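Local structure of amidohydrolase (Thermotoga maritima, 3OOQ) at residues H226-D232 and K280-K284; L247-G252 and I267-P273; T253-K257 and D285-T290; S259-A263 and K296-L300. The protein probably hydrolyses amide-type bonds as a metal-dependent amidohydrolase, possibly as an allantoinase, although its true substrate is not established. All coordinates share one frame. Residue numbers count along the deposited sequence, not the author numbering.

Interaction 1: residues H226-D232 and K280-K284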
loop_
_atom_site.group_PDB
_atom_site.type_symbol
_atom_site.label_atom_id
_atom_site.label_comp_id
_atom_site.label_asym_id
_atom_site.label_seq_id
_atom_site.Cartn_x
_atom_site.Cartn_y
_atom_site.Cartn_z
ATOM N N HIS F 226 7.450 32.648 6.860
ATOM C CA HIS F 226 8.004 31.741 7.872
ATOM C C HIS F 226 9.392 31.292 7.409
ATOM O O HIS F 226 9.509 30.674 6.346
ATOM C CB HIS F 226 7.037 30.530 8.031
ATOM C CG HIS F 226 7.600 29.348 8.769
ATOM N ND1 HIS F 226 8.551 28.493 8.229
ATOM C CD2 HIS F 226 7.306 28.849 9.993
ATOM C CE1 HIS F 226 8.827 27.533 9.098
ATOM N NE2 HIS F 226 8.092 27.732 10.184
ATOM N N ALA F 227 10.422 31.604 8.197
ATOM C CA ALA F 227 11.799 31.194 7.897
ATOM C C ALA F 227 12.685 31.168 9.129
ATOM O O ALA F 227 12.664 32.099 9.935
ATOM C CB ALA F 227 12.441 32.105 6.824
ATOM N N HIS F 228 13.495 30.117 9.252
ATOM C CA HIS F 228 14.362 29.947 10.415
ATOM C C HIS F 228 15.815 30.148 10.042
ATOM O O HIS F 228 16.464 31.040 10.568
ATOM C CB HIS F 228 14.163 28.558 11.053
ATOM C CG HIS F 228 12.820 28.368 11.680
ATOM N ND1 HIS F 228 12.468 28.956 12.878
ATOM C CD2 HIS F 228 11.734 27.660 11.275
ATOM C CE1 HIS F 228 11.226 28.618 13.187
ATOM N NE2 HIS F 228 10.756 27.836 12.228
ATOM N N ARG F 229 16.323 29.305 9.138
ATOM C CA ARG F 229 17.724 29.349 8.753
ATOM C C ARG F 229 18.036 30.638 7.975
ATOM O O ARG F 229 17.196 31.134 7.236
ATOM C CB ARG F 229 18.095 28.088 7.958
ATOM C CG ARG F 229 19.563 27.695 8.082
ATOM C CD ARG F 229 19.822 26.313 7.477
ATOM N NE ARG F 229 19.670 26.346 6.026
ATOM C CZ ARG F 229 19.807 25.301 5.217
ATOM N NH1 ARG F 229 20.106 24.097 5.716
ATOM N NH2 ARG F 229 19.649 25.460 3.902
ATOM N N ALA F 230 19.233 31.195 8.161
ATOM C CA ALA F 230 19.563 32.519 7.600
ATOM C C ALA F 230 19.333 32.585 6.079
ATOM O O ALA F 230 18.804 33.585 5.566
ATOM C CB ALA F 230 21.029 32.938 7.960
ATOM N N ASP F 231 19.723 31.523 5.373
ATOM C CA ASP F 231 19.545 31.468 3.922
ATOM C C ASP F 231 18.072 31.494 3.476
ATOM O O ASP F 231 17.762 32.099 2.450
ATOM C CB ASP F 231 20.304 30.284 3.274
ATOM C CG ASP F 231 19.869 28.915 3.819
ATOM O OD1 ASP F 231 19.569 28.798 5.010
ATOM O OD2 ASP F 231 19.829 27.938 3.049
ATOM N N ASP F 232 17.188 30.837 4.234
ATOM C CA ASP F 232 15.748 30.867 3.926
ATOM C C ASP F 232 15.152 32.247 4.141
ATOM O O ASP F 232 14.278 32.651 3.378
ATOM C CB ASP F 232 14.955 29.866 4.766
ATOM C CG ASP F 232 15.221 28.420 4.365
ATOM O OD1 ASP F 232 15.245 28.119 3.150
ATOM O OD2 ASP F 232 15.458 27.613 5.286
ATOM N N LYS F 280 14.211 20.880 15.628
ATOM C CA LYS F 280 14.678 20.683 14.248
ATOM C C LYS F 280 16.077 21.210 14.066
ATOM O O LYS F 280 16.539 22.106 14.802
ATOM C CB LYS F 280 13.750 21.389 13.237
ATOM C CG LYS F 280 12.334 20.778 13.159
ATOM C CD LYS F 280 11.411 21.560 12.213
ATOM C CE LYS F 280 11.130 22.987 12.734
ATOM N NZ LYS F 280 10.435 23.790 11.672
ATOM N N LEU F 281 16.750 20.643 13.076
ATOM C CA LEU F 281 18.054 21.098 12.643
ATOM C C LEU F 281 18.083 22.609 12.397
ATOM O O LEU F 281 19.040 23.284 12.806
ATOM C CB LEU F 281 18.401 20.369 11.355
ATOM C CG LEU F 281 19.811 20.464 10.817
ATOM C CD1 LEU F 281 20.774 19.820 11.820
ATOM C CD2 LEU F 281 19.833 19.784 9.428
ATOM N N GLU F 282 17.036 23.126 11.735
ATOM C CA GLU F 282 16.951 24.540 11.394
ATOM C C GLU F 282 16.757 25.413 12.646
ATOM O O GLU F 282 16.934 26.619 12.595
ATOM C CB GLU F 282 15.878 24.830 10.318
ATOM C CG GLU F 282 14.394 24.570 10.722
ATOM C CD GLU F 282 13.405 24.793 9.564
ATOM O OE1 GLU F 282 13.843 25.125 8.437
ATOM O OE2 GLU F 282 12.178 24.620 9.776
ATOM N N LEU F 283 16.427 24.780 13.765
ATOM C CA LEU F 283 16.325 25.474 15.055
ATOM C C LEU F 283 17.584 25.345 15.919
ATOM O O LEU F 283 17.603 25.830 17.049
ATOM C CB LEU F 283 15.102 24.961 15.843
ATOM C CG LEU F 283 13.736 25.087 15.160
ATOM C CD1 LEU F 283 12.590 24.712 16.102
ATOM C CD2 LEU F 283 13.530 26.488 14.652
ATOM N N LYS F 284 18.635 24.707 15.408
ATOM C CA LYS F 284 19.829 24.429 16.243
ATOM C C LYS F 284 20.494 25.667 16.887
ATOM O O LYS F 284 21.047 25.560 17.979
ATOM C CB LYS F 284 20.878 23.611 15.476
ATOM C CG LYS F 284 21.751 24.398 14.518
ATOM C CD LYS F 284 22.864 23.515 13.908
ATOM C CE LYS F 284 24.044 24.360 13.436
ATOM N NZ LYS F 284 24.709 23.783 12.219
HETATM O O HOH W 1 8.933 25.730 13.011
HETATM O O HOH W 2 14.418 27.651 7.566
#
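Salt bridges shape each segment from within. Lys280 NZ holds Glu282 OE2 at 2.7 Å. On the other segment, Arg229 NE binds Asp231 OD1 at 2.7 Å and Arg229 NH2 binds Asp231 OD2 at 2.6 Å. No direct hydrogen bond joins the two segments.

Two waters bridge them instead. Water 1 lies 2.9 Å from His228 NE2 and accepts from Lys280 NZ at 2.8 Å. Water 2 accepts from Arg229 N at 3.0 Å and donates to both Asp232 OD2 at 2.5 Å and Glu282 OE1 at 2.7 Å. The two carboxylates come close, with Asp232 OD2 4.3 Å from Glu282 OE1. The water between them and a salt bridge from Arg172 to Asp232 ease the repulsion.

The apolar part is a CH-pi contact. Leu283 CD2 sits over one face of the His228 ring, 3.5 Å from its centroid. His228 ND1 is hydrogen-bonded to Thr253.

His226 and Ala227 end barrel strand 223-227, and His228 follows directly. Such strand ends form the active-site side of TIM-barrel amidohydrolases. Arg229 then occupies the N-cap position of helix 230-243. The 3-10 turn 281-283 belongs to the long loop between strand 269-271 and helix 290-297. It closes over this strand end beside helix 156-164, whose Glu156 and Asn157 bind Glu282 N and Lys280 NZ.

Interaction 2: residues L247-G252 and I267-P273; sequences LVIEHG and IPVVVGP
Ile249, Ile267 and Val269 form the apolar centre. Ile249 CG1 lies 3.8 Å from Ile267 CG2, and Ile249 CB lies 4.3 Å from Val269 CG2. Leu247 CG extends the patch to Ile267 CG2 at 4.0 Å. Val248 packs with CG2 on Pro268 CG and CG1 on Val270 CG2, both at 3.8 Å. Helix 230-243 covers Leu247, Ile249 and Ile267.

Strands 247-249 and 269-271 run parallel, with axes 5.6 Å apart and 24° between directions. Ile249 pairs with Val269 and Glu250 with Val270. Ile249 N donates to Pro268 O at 3.1 Å, and Val270 N to Ile249 O at 2.9 Å. Helix 259-264 lies between the strands in sequence, making a beta-alpha-beta crossover of the TIM barrel.

Segment 247-252 turns a corner at Glu250, whose carboxylate is salt-bridged to Arg224. His251 and Gly252 have positive phi, 70° and 52°. A CB on Gly252 would clash with Val269 CG1. His251 N bonds weakly to Val270 O at 2.7 Å. With chi1 -42° and chi2 -68°, His251 ND1 donates to Gly272 O at 2.8 Å, just before the cis peptide to Pro273. Water 3 donates to His251 O at 2.6 Å and accepts from Gly272 N at 2.9 Å.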
loop_
_atom_site.group_PDB
_atom_site.type_symbol
_atom_site.label_atom_id
_atom_site.label_comp_id
_atom_site.label_asym_id
_atom_site.label_seq_id
_atom_site.Cartn_x
_atom_site.Cartn_y
_atom_site.Cartn_z
ATOM N N LEU F 247 6.976 42.481 3.168
ATOM C CA LEU F 247 7.108 41.258 3.944
ATOM C C LEU F 247 7.352 41.486 5.409
ATOM O O LEU F 247 7.875 42.521 5.828
ATOM C CB LEU F 247 8.206 40.329 3.371
ATOM C CG LEU F 247 9.687 40.505 3.753
ATOM C CD1 LEU F 247 10.449 39.209 3.684
ATOM C CD2 LEU F 247 10.350 41.511 2.836
ATOM N N VAL F 248 6.979 40.474 6.173
ATOM C CA VAL F 248 7.373 40.305 7.550
ATOM C C VAL F 248 8.012 38.917 7.615
ATOM O O VAL F 248 7.535 37.976 6.989
ATOM C CB VAL F 248 6.124 40.369 8.492
ATOM C CG1 VAL F 248 6.494 40.110 9.927
ATOM C CG2 VAL F 248 5.392 41.738 8.367
ATOM N N ILE F 249 9.098 38.790 8.361
ATOM C CA ILE F 249 9.699 37.485 8.604
ATOM C C ILE F 249 9.117 36.892 9.888
ATOM O O ILE F 249 9.115 37.567 10.927
ATOM C CB ILE F 249 11.219 37.612 8.744
ATOM C CG1 ILE F 249 11.860 38.139 7.442
ATOM C CG2 ILE F 249 11.825 36.290 9.166
ATOM C CD1 ILE F 249 11.884 37.100 6.284
ATOM N N GLU F 250 8.605 35.661 9.811
ATOM C CA GLU F 250 8.076 34.964 10.983
ATOM C C GLU F 250 9.137 34.038 11.559
ATOM O O GLU F 250 9.807 33.318 10.815
ATOM C CB GLU F 250 6.834 34.125 10.642
ATOM C CG GLU F 250 5.837 34.741 9.693
ATOM C CD GLU F 250 5.347 36.109 10.146
ATOM O OE1 GLU F 250 5.220 36.981 9.264
ATOM O OE2 GLU F 250 5.104 36.316 11.367
ATOM N N HIS F 251 9.245 34.042 12.889
ATOM C CA HIS F 251 10.265 33.303 13.664
ATOM C C HIS F 251 11.669 33.902 13.494
ATOM O O HIS F 251 12.260 34.379 14.471
ATOM C CB HIS F 251 10.268 31.802 13.369
ATOM C CG HIS F 251 8.901 31.200 13.270
ATOM N ND1 HIS F 251 8.061 31.078 14.358
ATOM C CD2 HIS F 251 8.230 30.679 12.213
ATOM C CE1 HIS F 251 6.926 30.513 13.973
ATOM N NE2 HIS F 251 7.005 30.255 12.679
ATOM N N GLY F 252 12.200 33.861 12.270
ATOM C CA GLY F 252 13.505 34.468 11.968
ATOM C C GLY F 252 14.587 34.008 12.933
ATOM O O GLY F 252 15.405 34.800 13.403
ATOM N N ILE F 267 13.037 45.517 7.448
ATOM C CA ILE F 267 12.199 44.314 7.460
ATOM C C ILE F 267 11.922 43.888 8.898
ATOM O O ILE F 267 12.845 43.652 9.683
ATOM C CB ILE F 267 12.831 43.165 6.643
ATOM C CG1 ILE F 267 13.001 43.609 5.186
ATOM C CG2 ILE F 267 11.953 41.879 6.735
ATOM C CD1 ILE F 267 13.981 42.760 4.371
ATOM N N PRO F 268 10.638 43.809 9.262
ATOM C CA PRO F 268 10.397 43.460 10.645
ATOM C C PRO F 268 10.434 41.950 10.821
ATOM O O PRO F 268 10.284 41.198 9.834
ATOM C CB PRO F 268 8.984 43.991 10.894
ATOM C CG PRO F 268 8.321 43.903 9.552
ATOM C CD PRO F 268 9.402 44.194 8.548
ATOM N N VAL F 269 10.623 41.531 12.070
ATOM C CA VAL F 269 10.721 40.132 12.429
ATOM C C VAL F 269 9.865 39.853 13.658
ATOM O O VAL F 269 10.048 40.484 14.702
ATOM C CB VAL F 269 12.158 39.709 12.742
ATOM C CG1 VAL F 269 12.218 38.198 12.982
ATOM C CG2 VAL F 269 13.099 40.115 11.621
ATOM N N VAL F 270 8.920 38.924 13.514
ATOM C CA VAL F 270 8.180 38.392 14.652
ATOM C C VAL F 270 8.967 37.205 15.194
ATOM O O VAL F 270 8.871 36.093 14.664
ATOM C CB VAL F 270 6.725 37.967 14.279
ATOM C CG1 VAL F 270 5.966 37.573 15.521
ATOM C CG2 VAL F 270 5.981 39.126 13.592
ATOM N N VAL F 271 9.761 37.455 16.232
ATOM C CA VAL F 271 10.621 36.423 16.828
ATOM C C VAL F 271 9.798 35.505 17.736
ATOM O O VAL F 271 8.691 35.858 18.155
ATOM C CB VAL F 271 11.853 37.003 17.592
ATOM C CG1 VAL F 271 12.661 37.932 16.708
ATOM C CG2 VAL F 271 11.422 37.761 18.848
ATOM N N GLY F 272 10.341 34.319 18.007
ATOM C CA GLY F 272 9.631 33.311 18.777
ATOM C C GLY F 272 9.037 32.253 17.857
ATOM O O GLY F 272 8.996 32.443 16.639
ATOM N N PRO F 273 8.619 31.112 18.428
ATOM C CA PRO F 273 8.722 30.832 19.869
ATOM C C PRO F 273 10.192 30.663 20.307
ATOM O O PRO F 273 10.996 30.130 19.550
ATOM C CB PRO F 273 7.965 29.509 20.012
ATOM C CG PRO F 273 8.254 28.780 18.663
ATOM C CD PRO F 273 8.291 29.903 17.637
HETATM O O HOH W 3 12.783 33.462 16.802
#

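Interaction 3: residues T253-K257 and D285-T290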
loop_
_atom_site.group_PDB
_atom_site.type_symbol
_atom_site.label_atom_id
_atom_site.label_comp_id
_atom_site.label_asym_id
_atom_site.label_seq_id
_atom_site.Cartn_x
_atom_site.Cartn_y
_atom_site.Cartn_z
ATOM N N THR F 253 14.586 32.710 13.208
ATOM C CA THR F 253 15.473 32.103 14.198
ATOM C C THR F 253 16.937 32.555 14.064
ATOM O O THR F 253 17.574 32.857 15.071
ATOM C CB THR F 253 15.333 30.569 14.140
ATOM O OG1 THR F 253 14.014 30.224 14.575
ATOM C CG2 THR F 253 16.337 29.871 15.039
ATOM N N GLU F 254 17.444 32.629 12.826
ATOM C CA GLU F 254 18.819 33.054 12.574
ATOM C C GLU F 254 18.942 34.483 12.051
ATOM O O GLU F 254 19.992 34.851 11.506
ATOM C CB GLU F 254 19.516 32.068 11.623
ATOM C CG GLU F 254 19.638 30.673 12.205
ATOM C CD GLU F 254 20.576 29.779 11.421
ATOM O OE1 GLU F 254 20.913 30.101 10.256
ATOM O OE2 GLU F 254 20.990 28.749 11.997
ATOM N N ALA F 255 17.887 35.290 12.230
ATOM C CA ALA F 255 17.885 36.697 11.799
ATOM C C ALA F 255 19.058 37.480 12.402
ATOM O O ALA F 255 19.583 38.407 11.774
ATOM C CB ALA F 255 16.543 37.383 12.132
ATOM N N TYR F 256 19.485 37.074 13.598
ATOM C CA TYR F 256 20.584 37.739 14.276
ATOM C C TYR F 256 21.902 37.644 13.498
ATOM O O TYR F 256 22.775 38.506 13.634
ATOM C CB TYR F 256 20.730 37.230 15.714
ATOM C CG TYR F 256 21.285 35.823 15.859
ATOM C CD1 TYR F 256 22.668 35.585 15.860
ATOM C CD2 TYR F 256 20.428 34.731 16.028
ATOM C CE1 TYR F 256 23.175 34.286 16.004
ATOM C CE2 TYR F 256 20.925 33.434 16.180
ATOM C CZ TYR F 256 22.292 33.217 16.163
ATOM O OH TYR F 256 22.773 31.929 16.326
ATOM N N LYS F 257 22.044 36.614 12.668
ATOM C CA LYS F 257 23.239 36.470 11.855
ATOM C C LYS F 257 23.244 37.471 10.701
ATOM O O LYS F 257 24.284 37.762 10.148
ATOM C CB LYS F 257 23.377 35.034 11.333
ATOM C CG LYS F 257 23.400 33.977 12.421
ATOM C CD LYS F 257 23.486 32.572 11.851
ATOM C CE LYS F 257 23.716 31.570 12.968
ATOM N NZ LYS F 257 23.744 30.160 12.472
ATOM N N ASP F 285 20.447 26.815 16.210
ATOM C CA ASP F 285 21.049 28.055 16.741
ATOM C C ASP F 285 20.039 29.045 17.337
ATOM O O ASP F 285 20.351 30.232 17.506
ATOM C CB ASP F 285 21.909 28.749 15.668
ATOM C CG ASP F 285 23.235 28.040 15.437
ATOM O OD1 ASP F 285 23.643 27.224 16.279
ATOM O OD2 ASP F 285 23.884 28.291 14.411
ATOM N N LEU F 286 18.838 28.570 17.649
ATOM C CA LEU F 286 17.852 29.397 18.354
ATOM C C LEU F 286 18.440 29.857 19.685
ATOM O O LEU F 286 19.049 29.075 20.400
ATOM C CB LEU F 286 16.536 28.618 18.571
ATOM C CG LEU F 286 15.355 29.157 19.389
ATOM C CD1 LEU F 286 14.100 28.376 19.030
ATOM C CD2 LEU F 286 15.575 28.952 20.849
ATOM N N THR F 287 18.271 31.139 19.995
ATOM C CA THR F 287 18.725 31.699 21.266
ATOM C C THR F 287 17.816 32.843 21.693
ATOM O O THR F 287 17.356 33.651 20.865
ATOM C CB THR F 287 20.209 32.168 21.233
ATOM O OG1 THR F 287 20.505 32.886 22.446
ATOM C CG2 THR F 287 20.484 33.077 20.017
HETATM N N MSE F 288 17.550 32.896 22.991
HETATM C CA MSE F 288 16.768 33.979 23.552
HETATM C C MSE F 288 17.509 35.321 23.489
HETATM O O MSE F 288 16.895 36.388 23.601
HETATM C CB MSE F 288 16.386 33.654 24.979
HETATM C CG MSE F 288 15.108 34.305 25.361
HETATM SE SE MSE F 288 14.137 33.073 26.434
HETATM C CE MSE F 288 12.356 33.670 25.986
ATOM N N GLU F 289 18.825 35.246 23.293
ATOM C CA GLU F 289 19.666 36.422 23.076
ATOM C C GLU F 289 19.323 37.211 21.822
ATOM O O GLU F 289 19.746 38.362 21.672
ATOM C CB GLU F 289 21.123 36.000 22.996
ATOM C CG GLU F 289 21.681 35.482 24.305
ATOM C CD GLU F 289 23.186 35.395 24.275
ATOM O OE1 GLU F 289 23.750 35.131 23.194
ATOM O OE2 GLU F 289 23.806 35.600 25.330
ATOM N N THR F 290 18.567 36.590 20.923
ATOM C CA THR F 290 18.162 37.224 19.680
ATOM C C THR F 290 17.347 38.515 19.918
ATOM O O THR F 290 17.464 39.482 19.163
ATOM C CB THR F 290 17.412 36.215 18.745
ATOM O OG1 THR F 290 17.518 36.652 17.391
ATOM C CG2 THR F 290 15.938 36.094 19.101
HETATM O O HOH W 4 16.930 32.696 17.787
HETATM O O HOH W 5 19.356 27.614 13.832
#
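Tyr256 reaches across to the second segment and covers parts of Asp285, Thr287 and Thr290. Its CE2 is 3.9 Å from Thr287 CG2, and its CB is 3.7 Å from Thr290 OG1. At the ring edge, Tyr256 OH donates to Asp285 O at 3.2 Å. The contact joins two successive beta-alpha loops of the TIM barrel. Residues 253-257 lead from strand 247-249 to helix 259-264, and residues 285-290 lead into helix 290-297.

Glu254, Lys257 and Asp285 form a salt-bridge network. Lys257 NZ bonds Asp285 OD2 at 2.7 Å and, more weakly, Glu254 OE2 at 3.1 Å. The lysine thus offsets two acids whose OE2 and OD2 atoms, on Glu254 and Asp285, lie 3.8 Å apart. Gln100 of a second subunit hydrogen-bonds to both Glu254 and Lys257, so the network borders a subunit interface.

Thr253 packs its CG2 on Leu286 CB at 3.8 Å. Its OG1 bonds to His228.

Two waters bridge the segments. Water 4 donates to Thr253 O at 2.8 Å and accepts from Thr287 N at 3.0 Å. Water 5 donates to Glu254 OE2 and accepts from Asp285 N, each at 2.7 Å.

A type I beta turn runs from Thr287 to Thr290. The Thr287 side chain caps the start of the helix that follows: its OG1 accepts from Glu289 N at 3.0 Å.

Interaction 4: residues S259-A263 and K296-L300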
loop_
_atom_site.group_PDB
_atom_site.type_symbol
_atom_site.label_atom_id
_atom_site.label_comp_id
_atom_site.label_asym_id
_atom_site.label_seq_id
_atom_site.Cartn_x
_atom_site.Cartn_y
_atom_site.Cartn_z
ATOM N N SER F 259 21.376 40.586 10.844
ATOM C CA SER F 259 20.582 41.683 11.395
ATOM C C SER F 259 20.835 43.038 10.711
ATOM O O SER F 259 19.912 43.841 10.559
ATOM C CB SER F 259 20.790 41.786 12.909
ATOM O OG SER F 259 22.168 41.767 13.231
ATOM N N LYS F 260 22.072 43.278 10.283
ATOM C CA LYS F 260 22.415 44.536 9.607
ATOM C C LYS F 260 21.582 44.701 8.355
ATOM O O LYS F 260 21.008 45.768 8.123
ATOM C CB LYS F 260 23.912 44.607 9.277
ATOM C CG LYS F 260 24.783 45.271 10.370
ATOM C CD LYS F 260 24.583 44.662 11.775
ATOM C CE LYS F 260 25.876 44.743 12.606
ATOM N NZ LYS F 260 26.274 46.158 12.892
ATOM N N VAL F 261 21.460 43.621 7.587
ATOM C CA VAL F 261 20.648 43.645 6.381
ATOM C C VAL F 261 19.180 43.904 6.680
ATOM O O VAL F 261 18.550 44.716 6.004
ATOM C CB VAL F 261 20.822 42.347 5.545
ATOM C CG1 VAL F 261 20.081 42.461 4.232
ATOM C CG2 VAL F 261 22.297 42.128 5.274
ATOM N N LEU F 262 18.639 43.227 7.694
ATOM C CA LEU F 262 17.237 43.392 8.067
ATOM C C LEU F 262 16.945 44.828 8.511
ATOM O O LEU F 262 15.928 45.408 8.113
ATOM C CB LEU F 262 16.832 42.377 9.158
ATOM C CG LEU F 262 17.001 40.885 8.783
ATOM C CD1 LEU F 262 16.643 39.999 9.947
ATOM C CD2 LEU F 262 16.158 40.507 7.622
ATOM N N ALA F 263 17.840 45.378 9.327
ATOM C CA ALA F 263 17.753 46.776 9.769
ATOM C C ALA F 263 17.784 47.778 8.597
ATOM O O ALA F 263 16.885 48.618 8.479
ATOM C CB ALA F 263 18.860 47.090 10.770
ATOM N N LYS F 296 19.338 45.798 19.449
ATOM C CA LYS F 296 20.597 46.531 19.340
ATOM C C LYS F 296 20.948 46.959 17.895
ATOM O O LYS F 296 21.431 48.071 17.666
ATOM C CB LYS F 296 21.720 45.676 19.936
ATOM C CG LYS F 296 23.076 46.337 20.004
ATOM C CD LYS F 296 24.086 45.393 20.639
ATOM C CE LYS F 296 25.508 45.813 20.284
ATOM N NZ LYS F 296 26.535 44.818 20.730
ATOM N N ASP F 297 20.711 46.067 16.938
ATOM C CA ASP F 297 20.977 46.345 15.529
ATOM C C ASP F 297 19.835 47.076 14.821
ATOM O O ASP F 297 19.902 47.317 13.631
ATOM C CB ASP F 297 21.363 45.050 14.797
ATOM C CG ASP F 297 22.664 44.453 15.328
ATOM O OD1 ASP F 297 23.551 45.242 15.718
ATOM O OD2 ASP F 297 22.802 43.203 15.372
ATOM N N GLY F 298 18.790 47.443 15.557
ATOM C CA GLY F 298 17.778 48.355 15.034
ATOM C C GLY F 298 16.708 47.709 14.170
ATOM O O GLY F 298 16.127 48.363 13.309
ATOM N N VAL F 299 16.448 46.423 14.406
ATOM C CA VAL F 299 15.356 45.717 13.746
ATOM C C VAL F 299 14.084 45.889 14.561
ATOM O O VAL F 299 14.095 45.755 15.790
ATOM C CB VAL F 299 15.677 44.211 13.567
ATOM C CG1 VAL F 299 14.557 43.478 12.734
ATOM C CG2 VAL F 299 17.025 44.044 12.876
ATOM N N LEU F 300 12.991 46.181 13.863
ATOM C CA LEU F 300 11.676 46.181 14.461
ATOM C C LEU F 300 11.165 44.738 14.671
ATOM O O LEU F 300 10.959 43.992 13.715
ATOM C CB LEU F 300 10.690 46.975 13.600
ATOM C CG LEU F 300 9.242 46.908 14.094
ATOM C CD1 LEU F 300 9.096 47.684 15.400
ATOM C CD2 LEU F 300 8.294 47.438 13.036
HETATM O O HOH W 6 14.853 48.533 11.001
#
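Asp297 is the most covered residue of this contact, followed by Val299 and Ala263. Asp297 lies in the last turn of helix 290-297 and points its carboxylate at helix 259-264. Ser259 OG donates to Asp297 OD2 at 2.7 Å. The same serine oxygen also bonds weakly to Tyr256 O. Lys260 passes nearby, with its NZ 4.0 Å from Asp297 OD1. That is an approach of opposite charges, too long for a salt bridge.

Gly298, with a positive phi of 83°, completes a Schellman motif that turns the chain out of the helix. The chain can then run on as Val299 and Leu300 into strand 301-303. The contact packs two neighbouring outer helices of the TIM barrel. Helix 259-264 precedes strand 269-271, and helix 290-297 follows it.

Val299 supplies the apolar part. Its CG2 lies 4.1 Å from Leu262 CB and 4.1 Å from Ala263 CB, and it also lies 3.7 Å from Ser259 O. Val269 of the intervening strand touches both Leu262 and Val299 on the helix-facing side of the barrel wall.

Ala263 has a small side chain, and the backbones come close beside it. Its CA is 4.8 Å from Val299 CA, and its CB is 3.1 Å from Asp297 O. Water 6 closes the edge, donating to Ala263 O at 3.2 Å and to Gly298 O at 2.6 Å.

In the fold
The four contacts follow consecutive beta-alpha units of one TIM barrel. Interactions 1 and 2 meet at the strand ends, where His226 CD2 is 3.0 Å from His251 CD2. His63 and Asp306 also lie beside His251. This cluster is consistent with the metal centre of related amidohydrolases, although no metal is among the coordinates given here. Interaction 3 adjoins interaction 1 through His228 ND1 and Thr253 OG1, 2.6 Å apart. Both of these contacts touch a second subunit. Interaction 4 lies away from the cluster, its centre about 18 Å from that of interaction 1. It joins interaction 2 through Val269 N and Leu300 O, 3.0 Å apart.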